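PDB 2QWU: intracellular growth locus, subunit C from Francisella tularensis subsp. tularensis, which probably serves, as an Hcp-like tube protein, the type VI secretion system through which the bacterium comes to grow inside host cells. Local coordinates for residues L41-I52 with I89-S97; A115-S125 with D142-A153. The protein carries 2 engineered substitutions. All coordinates share one frame; numbering follows the deposited sequence.

Interaction 1: L41-I52 with I89-S97; sequences LTIAGEKLDKNI and ITLGVLIKS
The CA atoms come nearest at I52 and L94, 6.9 Å apart, and no main-chain hydrogen bond joins 41-52 to 89-97. The one direct polar link runs from N51 ND2 to L94 O at 2.9 Å, nearly straight at 166°. L94 O lies close to the amide plane of N51, while ND2 stands 30° off the carbonyl plane. A chi1 of 61° puts CG of N51 between the backbone N and the carbonyl carbon and brings the amide obliquely past L94 CB. Water 3 accepts from L94 N at 2.8 Å and lies 2.8 Å from N51 OD1, probably donating to it, so the amide reaches L94 O directly and L94 N through water. N51 and I52 form a classic beta bulge facing A69, beyond a hairpin with a type I' turn at I43-E46. Strands 37-43 and 86-96 both pair with 71-79 in a closed antiparallel beta barrel, and meet through side chains across its interior. L41 meets L91 tip to tip, CD2 to CD1 4.1 Å, and its side chain crosses that of V93 at about a right angle. L48 CD1 drops onto I95 CG2 at 3.7 Å. I52 CG1 slants across L94 CB at 4.0 Å.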
loop_
_atom_site.group_PDB
_atom_site.type_symbol
_atom_site.label_atom_id
_atom_site.label_comp_id
_atom_site.label_asym_id
_atom_site.label_seq_id
_atom_site.Cartn_x
_atom_site.Cartn_y
_atom_site.Cartn_z
ATOM N N LEU A 41 2.211 5.534 8.130
ATOM C CA LEU A 41 0.999 4.782 8.088
ATOM C C LEU A 41 0.303 4.876 9.450
ATOM O O LEU A 41 0.897 4.612 10.497
ATOM C CB LEU A 41 1.280 3.277 7.783
ATOM C CG LEU A 41 0.063 2.328 7.919
ATOM C CD1 LEU A 41 -0.980 2.605 6.878
ATOM C CD2 LEU A 41 0.571 0.869 7.853
ATOM N N THR A 42 -0.953 5.268 9.413
ATOM C CA THR A 42 -1.768 5.293 10.608
ATOM C C THR A 42 -2.967 4.400 10.412
ATOM O O THR A 42 -3.634 4.492 9.397
ATOM C CB THR A 42 -2.235 6.702 10.920
ATOM O OG1 THR A 42 -1.070 7.507 11.020
ATOM C CG2 THR A 42 -3.031 6.742 12.291
ATOM N N ILE A 43 -3.225 3.534 11.394
ATOM C CA ILE A 43 -4.380 2.639 11.334
ATOM C C ILE A 43 -5.216 2.770 12.612
ATOM O O ILE A 43 -4.715 2.493 13.709
ATOM C CB ILE A 43 -3.942 1.150 11.201
ATOM C CG1 ILE A 43 -3.218 0.931 9.867
ATOM C CG2 ILE A 43 -5.192 0.231 11.215
ATOM C CD1 ILE A 43 -2.589 -0.450 9.755
ATOM N N ALA A 44 -6.478 3.169 12.450
ATOM C CA ALA A 44 -7.394 3.325 13.589
ATOM C C ALA A 44 -6.703 4.217 14.638
ATOM O O ALA A 44 -6.802 3.993 15.848
ATOM C CB ALA A 44 -7.731 1.942 14.172
ATOM N N GLY A 45 -5.989 5.223 14.149
ATOM C CA GLY A 45 -5.296 6.151 15.021
ATOM C C GLY A 45 -3.938 5.707 15.536
ATOM O O GLY A 45 -3.237 6.495 16.203
ATOM N N GLU A 46 -3.534 4.473 15.257
ATOM C CA GLU A 46 -2.231 4.022 15.744
ATOM C C GLU A 46 -1.215 4.315 14.662
ATOM O O GLU A 46 -1.381 3.898 13.517
ATOM C CB GLU A 46 -2.259 2.526 16.065
ATOM C CG GLU A 46 -3.370 2.135 17.032
ATOM C CD GLU A 46 -3.215 2.758 18.421
ATOM O OE1 GLU A 46 -4.263 2.972 19.085
ATOM O OE2 GLU A 46 -2.061 3.010 18.862
ATOM N N LYS A 47 -0.186 5.066 15.023
ATOM C CA LYS A 47 0.899 5.434 14.102
ATOM C C LYS A 47 1.970 4.340 14.059
ATOM O O LYS A 47 2.515 3.945 15.099
ATOM C CB LYS A 47 1.536 6.753 14.566
ATOM C CG LYS A 47 0.660 7.927 14.286
ATOM C CD LYS A 47 1.128 9.259 14.930
ATOM C CE LYS A 47 -0.059 10.251 14.966
ATOM N NZ LYS A 47 0.361 11.695 15.139
ATOM N N LEU A 48 2.279 3.826 12.872
ATOM C CA LEU A 48 3.317 2.802 12.801
ATOM C C LEU A 48 4.676 3.514 12.770
ATOM O O LEU A 48 4.803 4.566 12.159
ATOM C CB LEU A 48 3.156 1.940 11.530
ATOM C CG LEU A 48 2.146 0.776 11.396
ATOM C CD1 LEU A 48 2.619 -0.465 12.191
ATOM C CD2 LEU A 48 0.761 1.218 11.855
ATOM N N ASP A 49 5.681 2.942 13.433
ATOM C CA ASP A 49 7.036 3.504 13.418
ATOM C C ASP A 49 7.639 3.375 12.022
ATOM O O ASP A 49 7.396 2.390 11.306
ATOM C CB ASP A 49 7.977 2.745 14.368
ATOM C CG ASP A 49 7.541 2.812 15.828
ATOM O OD1 ASP A 49 6.922 3.825 16.267
ATOM O OD2 ASP A 49 7.844 1.816 16.540
ATOM N N LYS A 50 8.411 4.378 11.621
ATOM C CA LYS A 50 9.095 4.358 10.326
ATOM C C LYS A 50 10.415 3.620 10.627
ATOM O O LYS A 50 11.393 4.220 11.031
ATOM C CB LYS A 50 9.356 5.791 9.898
ATOM C CG LYS A 50 9.925 5.934 8.509
ATOM C CD LYS A 50 10.365 7.383 8.391
ATOM C CE LYS A 50 10.504 7.756 6.973
ATOM N NZ LYS A 50 11.035 9.154 6.962
ATOM N N ASN A 51 10.428 2.302 10.441
ATOM C CA ASN A 51 11.565 1.485 10.823
ATOM C C ASN A 51 12.048 0.496 9.776
ATOM O O ASN A 51 12.836 -0.411 10.070
ATOM C CB ASN A 51 11.195 0.715 12.105
ATOM C CG ASN A 51 10.006 -0.203 11.900
ATOM O OD1 ASN A 51 9.455 -0.243 10.818
ATOM N ND2 ASN A 51 9.589 -0.906 12.946
ATOM N N ILE A 52 11.584 0.643 8.539
ATOM C CA ILE A 52 12.031 -0.256 7.510
ATOM C C ILE A 52 12.953 0.494 6.592
ATOM O O ILE A 52 12.596 1.604 6.139
ATOM C CB ILE A 52 10.835 -0.810 6.672
ATOM C CG1 ILE A 52 9.899 -1.619 7.576
ATOM C CG2 ILE A 52 11.387 -1.593 5.474
ATOM C CD1 ILE A 52 8.540 -1.941 6.891
ATOM N N ILE A 89 -6.290 -4.073 0.320
ATOM C CA ILE A 89 -4.871 -3.738 0.360
ATOM C C ILE A 89 -4.135 -4.676 1.280
ATOM O O ILE A 89 -4.679 -5.165 2.267
ATOM C CB ILE A 89 -4.680 -2.219 0.794
ATOM C CG1 ILE A 89 -3.215 -1.791 0.594
ATOM C CG2 ILE A 89 -5.044 -2.013 2.307
ATOM C CD1 ILE A 89 -3.082 -0.263 0.789
ATOM N N THR A 90 -2.882 -4.941 0.952
ATOM C CA THR A 90 -2.019 -5.797 1.771
ATOM C C THR A 90 -0.747 -5.007 2.061
ATOM O O THR A 90 -0.101 -4.525 1.132
ATOM C CB THR A 90 -1.663 -7.103 1.030
ATOM O OG1 THR A 90 -2.887 -7.838 0.798
ATOM C CG2 THR A 90 -0.804 -7.981 1.920
ATOM N N LEU A 91 -0.471 -4.812 3.363
ATOM C CA LEU A 91 0.680 -4.023 3.796
ATOM C C LEU A 91 1.662 -4.875 4.587
ATOM O O LEU A 91 1.248 -5.778 5.288
ATOM C CB LEU A 91 0.177 -2.863 4.704
ATOM C CG LEU A 91 -0.853 -1.911 4.087
ATOM C CD1 LEU A 91 -1.692 -1.256 5.142
ATOM C CD2 LEU A 91 -0.103 -0.878 3.319
ATOM N N GLY A 92 2.956 -4.581 4.468
ATOM C CA GLY A 92 3.963 -5.292 5.231
ATOM C C GLY A 92 4.497 -4.307 6.275
ATOM O O GLY A 92 4.861 -3.200 5.913
ATOM N N VAL A 93 4.492 -4.683 7.564
ATOM C CA VAL A 93 5.015 -3.804 8.595
ATOM C C VAL A 93 5.992 -4.565 9.475
ATOM O O VAL A 93 5.963 -5.795 9.552
ATOM C CB VAL A 93 3.885 -3.184 9.463
ATOM C CG1 VAL A 93 2.926 -2.381 8.558
ATOM C CG2 VAL A 93 3.084 -4.318 10.188
ATOM N N LEU A 94 6.894 -3.838 10.119
ATOM C CA LEU A 94 7.854 -4.513 11.027
ATOM C C LEU A 94 7.432 -4.125 12.463
ATOM O O LEU A 94 7.552 -2.963 12.874
ATOM C CB LEU A 94 9.280 -4.055 10.708
ATOM C CG LEU A 94 10.377 -4.765 11.485
ATOM C CD1 LEU A 94 10.446 -6.269 11.190
ATOM C CD2 LEU A 94 11.681 -4.010 11.014
ATOM N N ILE A 95 6.873 -5.084 13.208
ATOM C CA ILE A 95 6.354 -4.796 14.560
ATOM C C ILE A 95 6.563 -5.956 15.512
ATOM O O ILE A 95 6.793 -7.099 15.089
ATOM C CB ILE A 95 4.812 -4.532 14.517
ATOM C CG1 ILE A 95 4.088 -5.740 13.874
ATOM C CG2 ILE A 95 4.521 -3.252 13.693
ATOM C CD1 ILE A 95 2.553 -5.631 13.831
ATOM N N LYS A 96 6.452 -5.650 16.804
ATOM C CA LYS A 96 6.547 -6.686 17.837
ATOM C C LYS A 96 5.172 -7.370 17.917
ATOM O O LYS A 96 4.145 -6.805 17.535
ATOM C CB LYS A 96 6.911 -6.043 19.188
ATOM C CG LYS A 96 8.300 -5.396 19.148
ATOM C CD LYS A 96 8.664 -4.688 20.445
ATOM C CE LYS A 96 8.654 -5.676 21.560
ATOM N NZ LYS A 96 9.431 -5.225 22.764
ATOM N N SER A 97 5.164 -8.587 18.426
ATOM C CA SER A 97 3.964 -9.385 18.569
ATOM C C SER A 97 2.900 -8.673 19.390
ATOM O O SER A 97 1.711 -8.742 19.076
ATOM C CB SER A 97 4.341 -10.715 19.241
ATOM O OG SER A 97 5.585 -11.176 18.734
HETATM O O HOH W 1 6.135 -0.036 12.714
HETATM O O HOH W 2 7.067 -0.961 15.251
HETATM O O HOH W 3 6.908 -1.064 10.017
#

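Interaction 2: A115-S125 with D142-A153; sequences ATDMKIKLGNS and DLSNLELYPISA
Strands 120-122 and 147-150 form an antiparallel ladder of the main sheet, flanked at one end by the type II turn L143-L146 and at the other by the 3-10 segment at A115-D117. I120 and L148 make the hydrogen-bonded pair: L148 N donates to I120 O at 2.8 Å and I120 N to L148 O. L122 N continues the ladder to L146 O at 179°, and beyond it N145 N reaches G123 O from above the carbonyl plane, at 3.2 Å. Past the strands, two serine hydroxyls each take a backbone N-H of the opposite segment. S144 OG accepts from S125 N at 3.0 Å and donates to D142 OD1 on its syn lone pair; S144 N meets the same oxygen from the anti side, closing an Asx turn. In return S125 OG takes L143 N.

On the outer face the bend of K121 at chi2 (77°) carries NZ across to N145 O, 2.7 Å away. The carboxylate of E147 lies against the aliphatic chain of K119 without a salt bridge; waters 4 and 5 join its two oxygens to K119 NZ and K121 NZ respectively. K119 NZ also donates to T116 O at 2.8 Å, its chain running alongside the Y149 side chain. P150 CD presses 3.1 Å from M118 O, a buried carbonyl with no polar partner in the model.

On the other face I120 packs on I180 and L148 on L183 of strand 173-184, while L122 touches I38. Strand 120-122 pairs with 37-43 along its other edge, as 147-150 does with 173-184. L143 and L146 reach M76 of strand 71-79, and A115 follows directly on helix 97-114.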
loop_
_atom_site.group_PDB
_atom_site.type_symbol
_atom_site.label_atom_id
_atom_site.label_comp_id
_atom_site.label_asym_id
_atom_site.label_seq_id
_atom_site.Cartn_x
_atom_site.Cartn_y
_atom_site.Cartn_z
ATOM N N ALA A 115 -18.244 2.070 12.271
ATOM C CA ALA A 115 -17.319 1.639 11.241
ATOM C C ALA A 115 -16.647 2.652 10.310
ATOM O O ALA A 115 -15.452 2.513 10.025
ATOM C CB ALA A 115 -17.990 0.518 10.418
ATOM N N THR A 116 -17.346 3.674 9.836
ATOM C CA THR A 116 -16.675 4.560 8.880
ATOM C C THR A 116 -15.632 5.492 9.484
ATOM O O THR A 116 -14.919 6.203 8.769
ATOM C CB THR A 116 -17.687 5.394 8.111
ATOM O OG1 THR A 116 -18.426 6.183 9.047
ATOM C CG2 THR A 116 -18.617 4.478 7.341
ATOM N N ASP A 117 -15.549 5.489 10.809
ATOM C CA ASP A 117 -14.563 6.300 11.512
ATOM C C ASP A 117 -13.211 5.606 11.599
ATOM O O ASP A 117 -12.256 6.216 12.097
ATOM C CB ASP A 117 -15.009 6.582 12.954
ATOM C CG ASP A 117 -16.122 7.627 13.048
ATOM O OD1 ASP A 117 -16.195 8.519 12.157
ATOM O OD2 ASP A 117 -16.899 7.557 14.043
HETATM N N MSE A 118 -13.119 4.341 11.179
HETATM C CA MSE A 118 -11.836 3.642 11.271
HETATM C C MSE A 118 -11.025 4.028 10.008
HETATM O O MSE A 118 -11.223 3.463 8.923
HETATM C CB MSE A 118 -12.058 2.118 11.355
HETATM C CG MSE A 118 -10.868 1.293 11.960
HETATM SE SE MSE A 118 -9.308 1.234 10.867
HETATM C CE MSE A 118 -10.003 0.300 9.548
ATOM N N LYS A 119 -10.094 4.968 10.168
ATOM C CA LYS A 119 -9.301 5.429 9.016
ATOM C C LYS A 119 -7.928 4.809 8.893
ATOM O O LYS A 119 -7.243 4.560 9.902
ATOM C CB LYS A 119 -9.099 6.950 9.067
ATOM C CG LYS A 119 -10.371 7.774 9.254
ATOM C CD LYS A 119 -11.444 7.457 8.248
ATOM C CE LYS A 119 -12.525 8.547 8.253
ATOM N NZ LYS A 119 -13.613 8.216 7.266
ATOM N N ILE A 120 -7.509 4.573 7.650
ATOM C CA ILE A 120 -6.185 4.046 7.382
ATOM C C ILE A 120 -5.636 5.148 6.505
ATOM O O ILE A 120 -6.196 5.452 5.442
ATOM C CB ILE A 120 -6.269 2.721 6.669
ATOM C CG1 ILE A 120 -6.963 1.748 7.635
ATOM C CG2 ILE A 120 -4.862 2.242 6.230
ATOM C CD1 ILE A 120 -7.067 0.377 7.156
ATOM N N LYS A 121 -4.584 5.808 6.987
ATOM C CA LYS A 121 -4.058 6.950 6.260
ATOM C C LYS A 121 -2.637 6.638 5.807
ATOM O O LYS A 121 -1.739 6.350 6.637
ATOM C CB LYS A 121 -4.059 8.192 7.161
ATOM C CG LYS A 121 -3.432 9.438 6.523
ATOM C CD LYS A 121 -4.346 10.090 5.525
ATOM C CE LYS A 121 -3.856 11.520 5.105
ATOM N NZ LYS A 121 -4.759 12.122 4.065
ATOM N N LEU A 122 -2.446 6.656 4.491
ATOM C CA LEU A 122 -1.142 6.317 3.942
ATOM C C LEU A 122 -0.320 7.588 3.774
ATOM O O LEU A 122 -0.886 8.638 3.417
ATOM C CB LEU A 122 -1.302 5.676 2.558
ATOM C CG LEU A 122 -2.319 4.545 2.397
ATOM C CD1 LEU A 122 -2.175 3.893 0.988
ATOM C CD2 LEU A 122 -2.090 3.523 3.485
ATOM N N GLY A 123 0.977 7.480 4.014
ATOM C CA GLY A 123 1.874 8.612 3.858
ATOM C C GLY A 123 2.323 8.715 2.406
ATOM O O GLY A 123 1.641 8.227 1.510
ATOM N N ASN A 124 3.472 9.341 2.164
ATOM C CA ASN A 124 3.983 9.506 0.809
ATOM C C ASN A 124 4.528 8.188 0.286
ATOM O O ASN A 124 5.352 7.531 0.946
ATOM C CB ASN A 124 5.132 10.512 0.799
ATOM C CG ASN A 124 4.674 11.881 1.252
ATOM O OD1 ASN A 124 3.685 12.423 0.700
ATOM N ND2 ASN A 124 5.355 12.440 2.246
ATOM N N SER A 125 4.081 7.814 -0.901
ATOM C CA SER A 125 4.630 6.601 -1.505
ATOM C C SER A 125 5.888 6.928 -2.311
ATOM O O SER A 125 6.147 8.088 -2.691
ATOM C CB SER A 125 3.555 5.908 -2.383
ATOM O OG SER A 125 2.953 6.751 -3.330
ATOM N N ASP A 142 0.297 6.389 -7.457
ATOM C CA ASP A 142 0.746 7.326 -6.396
ATOM C C ASP A 142 -0.304 7.273 -5.271
ATOM O O ASP A 142 -1.410 7.819 -5.385
ATOM C CB ASP A 142 0.861 8.780 -6.954
ATOM C CG ASP A 142 1.487 9.737 -5.963
ATOM O OD1 ASP A 142 1.576 9.366 -4.773
ATOM O OD2 ASP A 142 1.901 10.875 -6.362
ATOM N N LEU A 143 0.038 6.596 -4.182
ATOM C CA LEU A 143 -0.892 6.421 -3.073
ATOM C C LEU A 143 -0.732 7.521 -2.004
ATOM O O LEU A 143 -1.362 7.464 -0.970
ATOM C CB LEU A 143 -0.613 5.057 -2.393
ATOM C CG LEU A 143 -0.917 3.871 -3.325
ATOM C CD1 LEU A 143 -0.468 2.562 -2.616
ATOM C CD2 LEU A 143 -2.403 3.838 -3.700
ATOM N N SER A 144 0.128 8.493 -2.254
ATOM C CA SER A 144 0.399 9.485 -1.219
ATOM C C SER A 144 -0.821 10.118 -0.621
ATOM O O SER A 144 -1.685 10.612 -1.336
ATOM C CB SER A 144 1.365 10.594 -1.732
ATOM O OG SER A 144 2.539 10.030 -2.303
ATOM N N ASN A 145 -0.868 10.099 0.715
ATOM C CA ASN A 145 -1.937 10.687 1.476
ATOM C C ASN A 145 -3.296 10.094 1.345
ATOM O O ASN A 145 -4.247 10.685 1.829
ATOM C CB ASN A 145 -1.990 12.193 1.201
ATOM C CG ASN A 145 -0.746 12.894 1.744
ATOM O OD1 ASN A 145 -0.219 12.490 2.784
ATOM N ND2 ASN A 145 -0.275 13.928 1.056
ATOM N N LEU A 146 -3.405 8.911 0.733
ATOM C CA LEU A 146 -4.711 8.339 0.557
ATOM C C LEU A 146 -5.302 7.924 1.898
ATOM O O LEU A 146 -4.594 7.334 2.712
ATOM C CB LEU A 146 -4.607 7.146 -0.401
ATOM C CG LEU A 146 -5.895 6.397 -0.738
ATOM C CD1 LEU A 146 -6.788 7.226 -1.674
ATOM C CD2 LEU A 146 -5.476 5.081 -1.502
ATOM N N GLU A 147 -6.593 8.227 2.124
ATOM C CA GLU A 147 -7.282 7.826 3.336
ATOM C C GLU A 147 -8.361 6.809 2.958
ATOM O O GLU A 147 -9.243 7.068 2.114
ATOM C CB GLU A 147 -7.966 8.989 4.048
ATOM C CG GLU A 147 -8.578 8.553 5.390
ATOM C CD GLU A 147 -8.932 9.746 6.286
ATOM O OE1 GLU A 147 -10.081 10.212 6.213
ATOM O OE2 GLU A 147 -8.051 10.234 7.043
ATOM N N LEU A 148 -8.258 5.645 3.564
ATOM C CA LEU A 148 -9.217 4.567 3.307
ATOM C C LEU A 148 -10.055 4.319 4.569
ATOM O O LEU A 148 -9.616 4.568 5.695
ATOM C CB LEU A 148 -8.471 3.267 2.987
ATOM C CG LEU A 148 -7.427 3.316 1.831
ATOM C CD1 LEU A 148 -6.519 2.004 1.864
ATOM C CD2 LEU A 148 -8.136 3.368 0.507
ATOM N N TYR A 149 -11.261 3.796 4.385
ATOM C CA TYR A 149 -12.111 3.529 5.551
ATOM C C TYR A 149 -13.035 2.385 5.160
ATOM O O TYR A 149 -13.192 2.082 3.992
ATOM C CB TYR A 149 -12.883 4.818 5.958
ATOM C CG TYR A 149 -13.855 5.339 4.933
ATOM C CD1 TYR A 149 -15.130 4.831 4.864
ATOM C CD2 TYR A 149 -13.497 6.362 4.060
ATOM C CE1 TYR A 149 -16.057 5.329 3.930
ATOM C CE2 TYR A 149 -14.378 6.859 3.125
ATOM C CZ TYR A 149 -15.660 6.347 3.072
ATOM O OH TYR A 149 -16.560 6.860 2.160
ATOM N N PRO A 150 -13.675 1.741 6.140
ATOM C CA PRO A 150 -14.562 0.612 5.820
ATOM C C PRO A 150 -15.839 1.005 5.127
ATOM O O PRO A 150 -16.436 2.022 5.467
ATOM C CB PRO A 150 -14.896 0.016 7.195
ATOM C CG PRO A 150 -13.769 0.499 8.084
ATOM C CD PRO A 150 -13.508 1.891 7.601
ATOM N N ILE A 151 -16.271 0.185 4.180
ATOM C CA ILE A 151 -17.542 0.432 3.512
ATOM C C ILE A 151 -18.595 0.236 4.613
ATOM O O ILE A 151 -19.542 1.031 4.751
ATOM C CB ILE A 151 -17.794 -0.593 2.388
ATOM C CG1 ILE A 151 -16.880 -0.283 1.186
ATOM C CG2 ILE A 151 -19.263 -0.526 1.989
ATOM C CD1 ILE A 151 -16.620 -1.482 0.287
ATOM N N SER A 152 -18.406 -0.811 5.407
ATOM C CA SER A 152 -19.300 -1.135 6.520
ATOM C C SER A 152 -18.635 -2.203 7.366
ATOM O O SER A 152 -17.675 -2.821 6.929
ATOM C CB SER A 152 -20.623 -1.679 5.986
ATOM O OG SER A 152 -20.432 -2.994 5.491
ATOM N N ALA A 153 -19.142 -2.447 8.571
ATOM C CA ALA A 153 -18.549 -3.471 9.408
ATOM C C ALA A 153 -18.705 -4.830 8.769
ATOM O O ALA A 153 -17.799 -5.673 8.831
ATOM C CB ALA A 153 -19.202 -3.479 10.793
HETATM O O HOH W 4 -12.238 9.404 4.926
HETATM O O HOH W 5 -6.819 12.721 5.742
#

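Interaction 1 closes along the chain before interaction 2 opens, helix 97-114 lying between them, and their centres are 13 Å apart. They meet in one antiparallel barrel, where strand 37-43 neighbours strand 120-122. Probable backbone hydrogen bonds pass from K121 N to T42 O and from A44 N to K119 O. Around this seam L41 CD1 packs on L122 CD2, and A44 CB on the selenium of M118. Strand 173-184 pairs with 86-96 and 147-150 and so closes the ring with 37-43, 71-79 and 120-122. Interaction 1 thus ties strands across the barrel interior, whereas interaction 2 joins two adjacent strands of its wall.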